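Local atomic coordinates of phosphodiesterase (Candida albicans, PDB entry 6CPU), a protein that is a phosphodiesterase of the HD superfamily, a mostly helical protein modelled with a zinc ion and a magnesium ion. Residues M1-P13 and T40-T52. Numbering follows the deposited sequence.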
loop_
_atom_site.group_PDB
_atom_site.type_symbol
_atom_site.label_atom_id
_atom_site.label_comp_id
_atom_site.label_asym_id
_atom_site.label_seq_id
_atom_site.Cartn_x
_atom_site.Cartn_y
_atom_site.Cartn_z
ATOM N N MET A 1 22.905 13.693 -13.799
ATOM C CA MET A 1 22.521 12.249 -13.919
ATOM C C MET A 1 22.065 11.586 -12.598
ATOM O O MET A 1 20.928 11.150 -12.501
ATOM C CB MET A 1 23.653 11.443 -14.565
ATOM C CG MET A 1 23.200 10.693 -15.803
ATOM S SD MET A 1 24.503 10.052 -16.860
ATOM C CE MET A 1 25.814 9.686 -15.698
ATOM N N ALA A 2 22.941 11.488 -11.602
ATOM C CA ALA A 2 22.611 10.797 -10.349
ATOM C C ALA A 2 22.487 11.741 -9.156
ATOM O O ALA A 2 23.100 12.810 -9.119
ATOM C CB ALA A 2 23.653 9.746 -10.043
ATOM N N GLU A 3 21.678 11.332 -8.185
ATOM C CA GLU A 3 21.697 11.930 -6.868
ATOM C C GLU A 3 22.750 11.172 -6.077
ATOM O O GLU A 3 22.685 9.944 -5.964
ATOM C CB GLU A 3 20.331 11.823 -6.183
ATOM C CG GLU A 3 20.363 12.218 -4.709
ATOM C CD GLU A 3 18.985 12.441 -4.109
ATOM O OE1 GLU A 3 18.184 13.181 -4.701
ATOM O OE2 GLU A 3 18.701 11.888 -3.024
ATOM N N VAL A 4 23.727 11.891 -5.533
ATOM C CA VAL A 4 24.833 11.262 -4.832
ATOM C C VAL A 4 24.720 11.572 -3.347
ATOM O O VAL A 4 24.555 12.731 -2.954
ATOM C CB VAL A 4 26.206 11.712 -5.380
ATOM C CG1 VAL A 4 27.330 11.041 -4.603
ATOM C CG2 VAL A 4 26.329 11.408 -6.873
ATOM N N LEU A 5 24.776 10.518 -2.540
ATOM C CA LEU A 5 24.679 10.601 -1.093
ATOM C C LEU A 5 25.992 10.075 -0.573
ATOM O O LEU A 5 26.335 8.926 -0.837
ATOM C CB LEU A 5 23.526 9.744 -0.588
ATOM C CG LEU A 5 22.178 9.956 -1.286
ATOM C CD1 LEU A 5 21.129 9.084 -0.630
ATOM C CD2 LEU A 5 21.728 11.405 -1.251
ATOM N N SER A 6 26.751 10.912 0.135
ATOM C CA SER A 6 28.099 10.540 0.545
ATOM C C SER A 6 28.356 10.625 2.043
ATOM O O SER A 6 27.916 11.559 2.723
ATOM C CB SER A 6 29.126 11.412 -0.179
ATOM O OG SER A 6 30.432 11.025 0.202
ATOM N N LEU A 7 29.102 9.646 2.537
ATOM C CA LEU A 7 29.567 9.626 3.909
ATOM C C LEU A 7 31.037 10.034 3.986
ATOM O O LEU A 7 31.607 10.061 5.069
ATOM C CB LEU A 7 29.386 8.234 4.508
ATOM C CG LEU A 7 27.943 7.847 4.853
ATOM C CD1 LEU A 7 27.844 6.377 5.230
ATOM C CD2 LEU A 7 27.420 8.725 5.983
ATOM N N VAL A 8 31.621 10.374 2.838
ATOM C CA VAL A 8 33.058 10.638 2.719
ATOM C C VAL A 8 33.323 11.820 1.782
ATOM O O VAL A 8 32.395 12.381 1.202
ATOM C CB VAL A 8 33.807 9.389 2.204
ATOM C CG1 VAL A 8 33.698 8.242 3.196
ATOM C CG2 VAL A 8 33.284 8.966 0.839
ATOM N N ASP A 9 34.600 12.179 1.620
ATOM C CA ASP A 9 34.997 13.369 0.849
ATOM C C ASP A 9 34.925 13.220 -0.674
ATOM O O ASP A 9 34.771 14.218 -1.383
ATOM C CB ASP A 9 36.423 13.783 1.221
ATOM C CG ASP A 9 36.587 14.021 2.701
ATOM O OD1 ASP A 9 35.862 14.878 3.252
ATOM O OD2 ASP A 9 37.436 13.340 3.316
ATOM N N LEU A 10 35.055 11.994 -1.174
ATOM C CA LEU A 10 35.143 11.747 -2.615
ATOM C C LEU A 10 33.987 12.371 -3.409
ATOM O O LEU A 10 32.831 12.314 -2.993
ATOM C CB LEU A 10 35.212 10.239 -2.876
ATOM C CG LEU A 10 35.168 9.757 -4.335
ATOM C CD1 LEU A 10 36.342 10.295 -5.149
ATOM C CD2 LEU A 10 35.140 8.234 -4.364
ATOM N N GLU A 11 34.324 12.985 -4.538
ATOM C CA GLU A 11 33.344 13.495 -5.481
ATOM C C GLU A 11 33.480 12.748 -6.805
ATOM O O GLU A 11 34.581 12.357 -7.192
ATOM C CB GLU A 11 33.531 14.997 -5.684
ATOM C CG GLU A 11 33.089 15.814 -4.482
ATOM C CD GLU A 11 33.287 17.307 -4.671
ATOM O OE1 GLU A 11 33.022 17.823 -5.780
ATOM O OE2 GLU A 11 33.701 17.969 -3.695
ATOM N N ILE A 12 32.348 12.547 -7.479
ATOM C CA ILE A 12 32.285 11.832 -8.755
ATOM C C ILE A 12 31.496 12.692 -9.738
ATOM O O ILE A 12 30.413 12.306 -10.177
ATOM C CB ILE A 12 31.644 10.426 -8.611
ATOM C CG1 ILE A 12 30.299 10.482 -7.867
ATOM C CG2 ILE A 12 32.578 9.484 -7.866
ATOM C CD1 ILE A 12 29.578 9.151 -7.811
ATOM N N PRO A 13 32.044 13.871 -10.098
ATOM C CA PRO A 13 31.259 14.892 -10.806
ATOM C C PRO A 13 30.730 14.468 -12.174
ATOM O O PRO A 13 29.718 15.010 -12.624
ATOM C CB PRO A 13 32.242 16.066 -10.955
ATOM C CG PRO A 13 33.597 15.454 -10.821
ATOM C CD PRO A 13 33.436 14.305 -9.876
ATOM N N THR A 40 5.392 11.122 -6.430
ATOM C CA THR A 40 6.047 10.732 -7.678
ATOM C C THR A 40 7.075 9.628 -7.408
ATOM O O THR A 40 7.680 9.602 -6.339
ATOM C CB THR A 40 6.741 11.945 -8.326
ATOM O OG1 THR A 40 7.602 12.580 -7.374
ATOM C CG2 THR A 40 5.706 12.967 -8.806
ATOM N N ASP A 41 7.260 8.726 -8.371
ATOM C CA ASP A 41 8.332 7.713 -8.284
ATOM C C ASP A 41 9.694 8.403 -8.261
ATOM O O ASP A 41 9.885 9.390 -8.963
ATOM C CB ASP A 41 8.320 6.771 -9.502
ATOM C CG ASP A 41 7.026 5.986 -9.656
ATOM O OD1 ASP A 41 6.520 5.450 -8.645
ATOM O OD2 ASP A 41 6.516 5.903 -10.812
ATOM N N SER A 42 10.649 7.881 -7.484
ATOM C CA SER A 42 12.044 8.300 -7.624
ATOM C C SER A 42 12.454 7.929 -9.040
ATOM O O SER A 42 12.255 6.791 -9.462
ATOM C CB SER A 42 12.948 7.600 -6.602
ATOM O OG SER A 42 14.239 8.197 -6.579
ATOM N N ASN A 43 12.976 8.891 -9.793
ATOM C CA ASN A 43 13.238 8.654 -11.210
ATOM C C ASN A 43 14.661 8.987 -11.652
ATOM O O ASN A 43 14.925 9.195 -12.836
ATOM C CB ASN A 43 12.193 9.373 -12.065
ATOM C CG ASN A 43 12.420 10.855 -12.142
ATOM O OD1 ASN A 43 13.005 11.453 -11.237
ATOM N ND2 ASN A 43 11.971 11.466 -13.241
ATOM N N VAL A 44 15.571 9.015 -10.686
ATOM C CA VAL A 44 16.995 9.195 -10.963
ATOM C C VAL A 44 17.767 8.129 -10.191
ATOM O O VAL A 44 17.339 7.724 -9.097
ATOM C CB VAL A 44 17.515 10.603 -10.563
ATOM C CG1 VAL A 44 16.916 11.673 -11.479
ATOM C CG2 VAL A 44 17.228 10.924 -9.111
ATOM N N PRO A 45 18.894 7.663 -10.739
ATOM C CA PRO A 45 19.688 6.728 -9.957
ATOM C C PRO A 45 20.291 7.424 -8.750
ATOM O O PRO A 45 20.620 8.620 -8.830
ATOM C CB PRO A 45 20.790 6.287 -10.911
ATOM C CG PRO A 45 20.365 6.720 -12.261
ATOM C CD PRO A 45 19.430 7.866 -12.091
ATOM N N ILE A 46 20.402 6.689 -7.650
ATOM C CA ILE A 46 21.012 7.191 -6.437
ATOM C C ILE A 46 22.316 6.435 -6.215
ATOM O O ILE A 46 22.341 5.194 -6.239
ATOM C CB ILE A 46 20.085 7.039 -5.223
ATOM C CG1 ILE A 46 18.859 7.944 -5.385
ATOM C CG2 ILE A 46 20.836 7.346 -3.916
ATOM C CD1 ILE A 46 17.783 7.695 -4.357
ATOM N N VAL A 47 23.397 7.182 -6.006
ATOM C CA VAL A 47 24.709 6.591 -5.698
ATOM C C VAL A 47 25.040 6.889 -4.245
ATOM O O VAL A 47 24.989 8.050 -3.826
ATOM C CB VAL A 47 25.835 7.155 -6.598
ATOM C CG1 VAL A 47 27.185 6.574 -6.193
ATOM C CG2 VAL A 47 25.547 6.881 -8.066
ATOM N N ILE A 48 25.333 5.851 -3.466
ATOM C CA ILE A 48 25.772 6.030 -2.078
ATOM C C ILE A 48 27.261 5.695 -1.970
ATOM O O ILE A 48 27.681 4.611 -2.343
ATOM C CB ILE A 48 24.949 5.195 -1.084
ATOM C CG1 ILE A 48 23.459 5.538 -1.210
ATOM C CG2 ILE A 48 25.404 5.455 0.348
ATOM C CD1 ILE A 48 22.561 4.731 -0.297
ATOM N N ILE A 49 28.037 6.645 -1.447
ATOM C CA ILE A 49 29.488 6.482 -1.286
ATOM C C ILE A 49 29.790 6.230 0.181
ATOM O O ILE A 49 29.570 7.098 1.029
ATOM C CB ILE A 49 30.267 7.717 -1.791
ATOM C CG1 ILE A 49 29.758 8.136 -3.173
ATOM C CG2 ILE A 49 31.766 7.410 -1.868
ATOM C CD1 ILE A 49 30.401 9.398 -3.719
ATOM N N PHE A 50 30.257 5.017 0.465
ATOM C CA PHE A 50 30.714 4.622 1.797
ATOM C C PHE A 50 32.233 4.775 1.906
ATOM O O PHE A 50 32.920 4.880 0.887
ATOM C CB PHE A 50 30.361 3.159 2.071
ATOM C CG PHE A 50 28.899 2.908 2.227
ATOM C CD1 PHE A 50 28.287 3.063 3.461
ATOM C CD2 PHE A 50 28.129 2.515 1.141
ATOM C CE1 PHE A 50 26.931 2.827 3.620
ATOM C CE2 PHE A 50 26.771 2.275 1.294
ATOM C CZ PHE A 50 26.175 2.427 2.535
ATOM N N PRO A 51 32.762 4.787 3.145
ATOM C CA PRO A 51 34.223 4.737 3.347
ATOM C C PRO A 51 34.816 3.411 2.877
ATOM O O PRO A 51 34.151 2.374 2.979
ATOM C CB PRO A 51 34.387 4.868 4.868
ATOM C CG PRO A 51 33.073 5.319 5.397
ATOM C CD PRO A 51 32.023 4.906 4.415
ATOM N N THR A 52 36.055 3.439 2.383
ATOM C CA THR A 52 36.723 2.217 1.910
ATOM C C THR A 52 36.960 1.245 3.064
ATOM O O THR A 52 36.987 1.637 4.232
ATOM C CB THR A 52 38.079 2.504 1.228
ATOM O OG1 THR A 52 38.959 3.153 2.155
ATOM C CG2 THR A 52 37.903 3.377 -0.020
#
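E3, L5 and L7 of 1-13 pair through their backbones with P45, V47 and I49 of 40-52. The strands run parallel, in the register E3–I46 to S6–I49. Five hydrogen bonds join them, from E3 N to P45 O, V47 N to E3 O, L5 N to V47 O, I49 N to L5 O and L7 N to I49 O. The L5 N to V47 O bond is nearly straight (174°) and spans 2.8 Å.

On one face, I49 sits among V4, V8, L10 and I12. Its CD1 lies 3.6 Å from V4 CG1. V4 CG1 stands anti to its backbone N (chi1 179°), which carries this methyl over to I49. The other branch of I49, CG2, packs tightly against V8 CG2 at 3.5 Å. I12 folds back over the same face, and its CD1 meets V47 CG1 at 3.9 Å and I49 CD1 tip to tip. V8 CG1 rests on the P51 ring, 3.7 Å from P51 CG.

The face with E3, L5, I46 and I48 is also mostly apolar. L5 CD1 crosses to I46 CG2 at 3.7 Å. Further along, L7 lies side by side with F50, its CD1 3.8 Å from F50 CD1.

The S6 hydroxyl donates to V8 O (2.6 Å), which ties down the turn leaving strand 2-6. E3 OE2 forms a salt bridge with K35 and a hydrogen bond with H31. Helix 25-34 covers L5, L7 and I48, while I117 of helix 110-124 touches V47.

These are the two central strands of a four-stranded parallel sheet, with 16-21 beside 2-6 and 100-103 beside 46-49. Backbone bonds set the register, and mostly aliphatic side chains line both faces, so the pairing rests on hydrogen bonding and apolar burial rather than on charge.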